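Local coordinates for surface presentation of antigens protein SpaS (Shigella flexneri, PDB 2VT1) that takes part in type III secretion as a membrane exporter component, being required for release of the Ipa proteins and for invasion, this piece being its cytoplasmic domain, at residues V32-Y35 with A36-G40; L22-T25 with N26-L30. All coordinates share one frame; numbering follows the deposited sequence. Where two conformers were deposited one is given.

Contact 1: residues V32-Y35 with A36-G40; sequences VRKY and ANEVG
Y35 and V39, one helical turn apart, make the main side-chain contact where helix 26-38 ends in a Schellman motif. The evidence for that motif is the positive phi of G40 (77°) together with the bonding pattern: I41 N reaches back to A36 O, and G40 N makes a weak bond to N37 O. Followed outward, the Y35 side chain starts with CB against A36 N at 3.1 Å, a closeness imposed by the peptide link. CG is anti to the backbone N (chi1 -175°) and lies beside the carbonyl carbon, which carries the ring along the helix toward V39. CD2 still borders A36 N and comes near V39 CG2, while CE1 and CE2 both lie 3.8 Å from V39 CG1. The closest carbon is CZ, 3.6 Å from V39 CG1. That methyl sits over one face of the ring, 3.8 Å from its centroid and 20° off the normal, which satisfies a CH-pi contact displaced toward the rim. At the tip, OH passes V39 CG1 and is hydrogen-bonded to a basic side chain on the chain of another protein, so the phenol joins this helix end to that chain. On the exposed side, K34 and E38 approach through their outer atoms, CE to OE2, but K34 NZ and E38 OE2 stay 5.0 Å apart, too far for direct contact between the charges. In the backbone of the tyrosine–valine pair, V39 N donates to Y35 O over 2.8 Å, the same carbonyl oxygen that V39 CG2 approaches to 3.2 Å.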
loop_
_atom_site.group_PDB
_atom_site.type_symbol
_atom_site.label_atom_id
_atom_site.label_comp_id
_atom_site.label_asym_id
_atom_site.label_seq_id
_atom_site.Cartn_x
_atom_site.Cartn_y
_atom_site.Cartn_z
ATOM N N VAL B 32 8.035 -6.266 -3.821
ATOM C CA VAL B 32 7.476 -5.488 -2.716
ATOM C C VAL B 32 6.741 -6.409 -1.726
ATOM O O VAL B 32 6.901 -6.295 -0.514
ATOM C CB VAL B 32 6.544 -4.377 -3.223
ATOM C CG1 VAL B 32 5.810 -3.750 -2.068
ATOM C CG2 VAL B 32 7.345 -3.308 -3.967
ATOM N N ARG B 33 5.963 -7.352 -2.245
ATOM C CA ARG B 33 5.197 -8.261 -1.391
ATOM C C ARG B 33 6.096 -9.151 -0.540
ATOM O O ARG B 33 5.868 -9.294 0.647
ATOM C CB ARG B 33 4.234 -9.084 -2.251
ATOM C CG ARG B 33 2.900 -8.355 -2.445
ATOM C CD ARG B 33 2.467 -8.114 -3.906
ATOM N NE ARG B 33 1.793 -9.270 -4.492
ATOM C CZ ARG B 33 0.947 -9.219 -5.519
ATOM N NH1 ARG B 33 0.644 -8.063 -6.094
ATOM N NH2 ARG B 33 0.393 -10.336 -5.968
ATOM N N LYS B 34 7.122 -9.729 -1.149
ATOM C CA LYS B 34 8.058 -10.598 -0.466
ATOM C C LYS B 34 8.831 -9.863 0.628
ATOM O O LYS B 34 9.033 -10.400 1.716
ATOM C CB LYS B 34 9.031 -11.207 -1.490
ATOM C CG LYS B 34 10.209 -11.969 -0.896
ATOM C CD LYS B 34 10.974 -12.722 -1.984
ATOM C CE LYS B 34 12.067 -13.628 -1.425
ATOM N NZ LYS B 34 12.118 -14.928 -2.190
ATOM N N TYR B 35 9.285 -8.647 0.337
ATOM C CA TYR B 35 10.015 -7.831 1.312
ATOM C C TYR B 35 9.113 -7.409 2.460
ATOM O O TYR B 35 9.487 -7.514 3.633
ATOM C CB TYR B 35 10.600 -6.580 0.639
ATOM C CG TYR B 35 11.463 -5.752 1.561
ATOM C CD1 TYR B 35 12.770 -6.130 1.852
ATOM C CD2 TYR B 35 10.967 -4.600 2.155
ATOM C CE1 TYR B 35 13.559 -5.378 2.710
ATOM C CE2 TYR B 35 11.738 -3.854 2.997
ATOM C CZ TYR B 35 13.037 -4.241 3.283
ATOM O OH TYR B 35 13.804 -3.475 4.150
ATOM N N ALA B 36 7.931 -6.924 2.126
ATOM C CA ALA B 36 6.936 -6.592 3.134
ATOM C C ALA B 36 6.730 -7.756 4.101
ATOM O O ALA B 36 6.721 -7.569 5.307
ATOM C CB ALA B 36 5.608 -6.201 2.465
ATOM N N ASN B 37 6.566 -8.965 3.579
ATOM C CA ASN B 37 6.359 -10.112 4.442
ATOM C C ASN B 37 7.601 -10.420 5.275
ATOM O O ASN B 37 7.502 -10.769 6.439
ATOM C CB ASN B 37 5.945 -11.329 3.613
ATOM C CG ASN B 37 5.878 -12.594 4.437
ATOM O OD1 ASN B 37 6.783 -13.420 4.384
ATOM N ND2 ASN B 37 4.809 -12.751 5.210
ATOM N N GLU B 38 8.773 -10.278 4.678
ATOM C CA GLU B 38 10.020 -10.502 5.395
ATOM C C GLU B 38 10.255 -9.504 6.513
ATOM O O GLU B 38 10.839 -9.855 7.525
ATOM C CB GLU B 38 11.199 -10.469 4.440
ATOM C CG GLU B 38 11.284 -11.704 3.601
ATOM C CD GLU B 38 12.435 -11.658 2.614
ATOM O OE1 GLU B 38 12.846 -10.542 2.216
ATOM O OE2 GLU B 38 12.921 -12.748 2.228
ATOM N N VAL B 39 9.808 -8.269 6.343
ATOM C CA VAL B 39 10.017 -7.261 7.378
ATOM C C VAL B 39 8.775 -7.015 8.239
ATOM O O VAL B 39 8.702 -6.024 8.979
ATOM C CB VAL B 39 10.546 -5.939 6.784
ATOM C CG1 VAL B 39 11.802 -6.211 5.984
ATOM C CG2 VAL B 39 9.502 -5.263 5.906
ATOM N N GLY B 40 7.795 -7.909 8.139
ATOM C CA GLY B 40 6.640 -7.888 9.049
ATOM C C GLY B 40 5.576 -6.838 8.780
ATOM O O GLY B 40 4.812 -6.471 9.670
#

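Contact 2: residues L22-T25 with N26-L30; sequences LIET and NQCAL
N26 meets T25 at the point where the strand stops: its positive phi of 53° swings CB to 3.2 Å from T25 O and redirects the chain after the extended residues 22-25. The N26 side chain crosses that of T25 obliquely, and N26 ND2 stays 4.1 Å from T25 OG1, too long for a hydrogen bond, while N26 OD1 accepts a weak hydrogen bond from H3 N in the N-terminal segment. Q27 meets T25 through its backbone alone: Q27 N is 3.3 Å from T25 O, but the angle is too poor for a hydrogen bond, and its CB points away from the strand. C28 follows with CB directed at the strand, where it approaches both T25 O and E24 OE1, the latter at 3.9 Å. The carboxylate of E24 gets there because its chain bends at chi2 (-67°), which sets OE1 beside C28 CB. This is a strand-to-helix junction: strand 19-25, the middle strand of the antiparallel sheet, leads through the turn at N26 into helix 26-38. The axes of the short segments, strand 22-25 and helix 26-30, pass 5.2 Å apart at their closest, their N-to-C directions 122° from each other. A29 comes next and reaches back to the last strand residue. Its N-H is donated to T25 O in a weak bond of 3.3 Å, the N-H...O angle being 157°. The same methyl-bearing residue touches H3 and A5, the latter on the outermost strand 4-9. Its methyl group also rests on the T25 peptide, A29 CB lying 3.5 Å from T25 C and facing E24 O.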
loop_
_atom_site.group_PDB
_atom_site.type_symbol
_atom_site.label_atom_id
_atom_site.label_comp_id
_atom_site.label_asym_id
_atom_site.label_seq_id
_atom_site.Cartn_x
_atom_site.Cartn_y
_atom_site.Cartn_z
ATOM N N LEU B 22 3.639 3.983 -2.052
ATOM C CA LEU B 22 4.269 3.306 -3.167
ATOM C C LEU B 22 3.200 2.717 -4.068
ATOM O O LEU B 22 2.119 2.337 -3.623
ATOM C CB LEU B 22 5.280 2.241 -2.676
ATOM C CG LEU B 22 4.842 0.869 -2.132
ATOM C CD1 LEU B 22 4.635 -0.134 -3.254
ATOM C CD2 LEU B 22 5.877 0.336 -1.174
ATOM N N ILE B 23 3.496 2.702 -5.350
ATOM C CA ILE B 23 2.690 1.983 -6.311
ATOM C C ILE B 23 3.636 1.272 -7.255
ATOM O O ILE B 23 4.376 1.917 -7.994
ATOM C CB ILE B 23 1.793 2.899 -7.151
ATOM C CG1 ILE B 23 0.866 3.739 -6.257
ATOM C CG2 ILE B 23 0.977 2.053 -8.135
ATOM C CD1 ILE B 23 -0.185 4.544 -7.025
ATOM N N GLU B 24 3.615 -0.054 -7.223
ATOM C CA GLU B 24 4.429 -0.840 -8.147
ATOM C C GLU B 24 3.544 -1.884 -8.829
ATOM O O GLU B 24 2.461 -2.198 -8.341
ATOM C CB GLU B 24 5.597 -1.516 -7.421
ATOM C CG GLU B 24 6.512 -0.564 -6.667
ATOM C CD GLU B 24 7.306 0.371 -7.571
ATOM O OE1 GLU B 24 7.615 -0.010 -8.722
ATOM O OE2 GLU B 24 7.647 1.485 -7.120
ATOM N N THR B 25 3.996 -2.387 -9.974
ATOM C CA THR B 25 3.238 -3.346 -10.743
ATOM C C THR B 25 4.139 -4.502 -11.176
ATOM O O THR B 25 5.367 -4.391 -11.182
ATOM C CB THR B 25 2.625 -2.695 -12.039
ATOM O OG1 THR B 25 3.680 -2.254 -12.912
ATOM C CG2 THR B 25 1.732 -1.510 -11.702
ATOM N N ASN B 26 3.507 -5.615 -11.531
ATOM C CA ASN B 26 4.188 -6.784 -12.083
ATOM C C ASN B 26 5.347 -7.305 -11.241
ATOM O O ASN B 26 5.163 -7.610 -10.078
ATOM C CB ASN B 26 4.598 -6.499 -13.526
ATOM C CG ASN B 26 3.396 -6.352 -14.437
ATOM O OD1 ASN B 26 2.381 -7.028 -14.235
ATOM N ND2 ASN B 26 3.489 -5.454 -15.423
ATOM N N GLN B 27 6.530 -7.452 -11.819
ATOM C CA GLN B 27 7.600 -8.130 -11.093
ATOM C C GLN B 27 8.051 -7.338 -9.887
ATOM O O GLN B 27 8.317 -7.918 -8.835
ATOM C CB GLN B 27 8.791 -8.464 -12.000
ATOM C CG GLN B 27 8.489 -9.553 -13.034
ATOM C CD GLN B 27 8.030 -10.863 -12.417
ATOM O OE1 GLN B 27 8.711 -11.449 -11.565
ATOM N NE2 GLN B 27 6.864 -11.336 -12.853
ATOM N N CYS B 28 8.153 -6.019 -10.020
ATOM C CA CYS B 28 8.520 -5.175 -8.899
ATOM C C CYS B 28 7.483 -5.299 -7.787
ATOM O O CYS B 28 7.823 -5.293 -6.616
ATOM C CB CYS B 28 8.652 -3.716 -9.341
ATOM S SG CYS B 28 10.201 -3.317 -10.211
ATOM N N ALA B 29 6.213 -5.408 -8.161
ATOM C CA ALA B 29 5.142 -5.576 -7.160
ATOM C C ALA B 29 5.334 -6.853 -6.335
ATOM O O ALA B 29 5.043 -6.883 -5.139
ATOM C CB ALA B 29 3.792 -5.606 -7.831
ATOM N N LEU B 30 5.806 -7.913 -6.990
ATOM C CA LEU B 30 5.982 -9.199 -6.339
ATOM C C LEU B 30 7.131 -9.133 -5.333
ATOM O O LEU B 30 7.117 -9.832 -4.317
ATOM C CB LEU B 30 6.275 -10.305 -7.375
ATOM C CG LEU B 30 5.218 -10.691 -8.412
ATOM C CD1 LEU B 30 5.800 -11.705 -9.377
ATOM C CD2 LEU B 30 3.957 -11.236 -7.791
#

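Overall arrangement
From the N terminus, the chain forms strand 4-9 and then strand 19-25, which pairs antiparallel with it. Contact 2 comes first, where residues 22-25 pass into residues 26-30 and the strand gives way to helix 26-38. Contact 1 lies later on that helix, at its C-terminal end, before strand 43-45. The two are in series and neither nest nor cross, each joining sequence neighbours, so no long loop is closed. Their centres are 12 Å apart, yet they touch through V32, whose CG2 packs on E24 CG and CG1 on L22 CD1. V32 thereby packs helix 26-38 against the strand that leads into it.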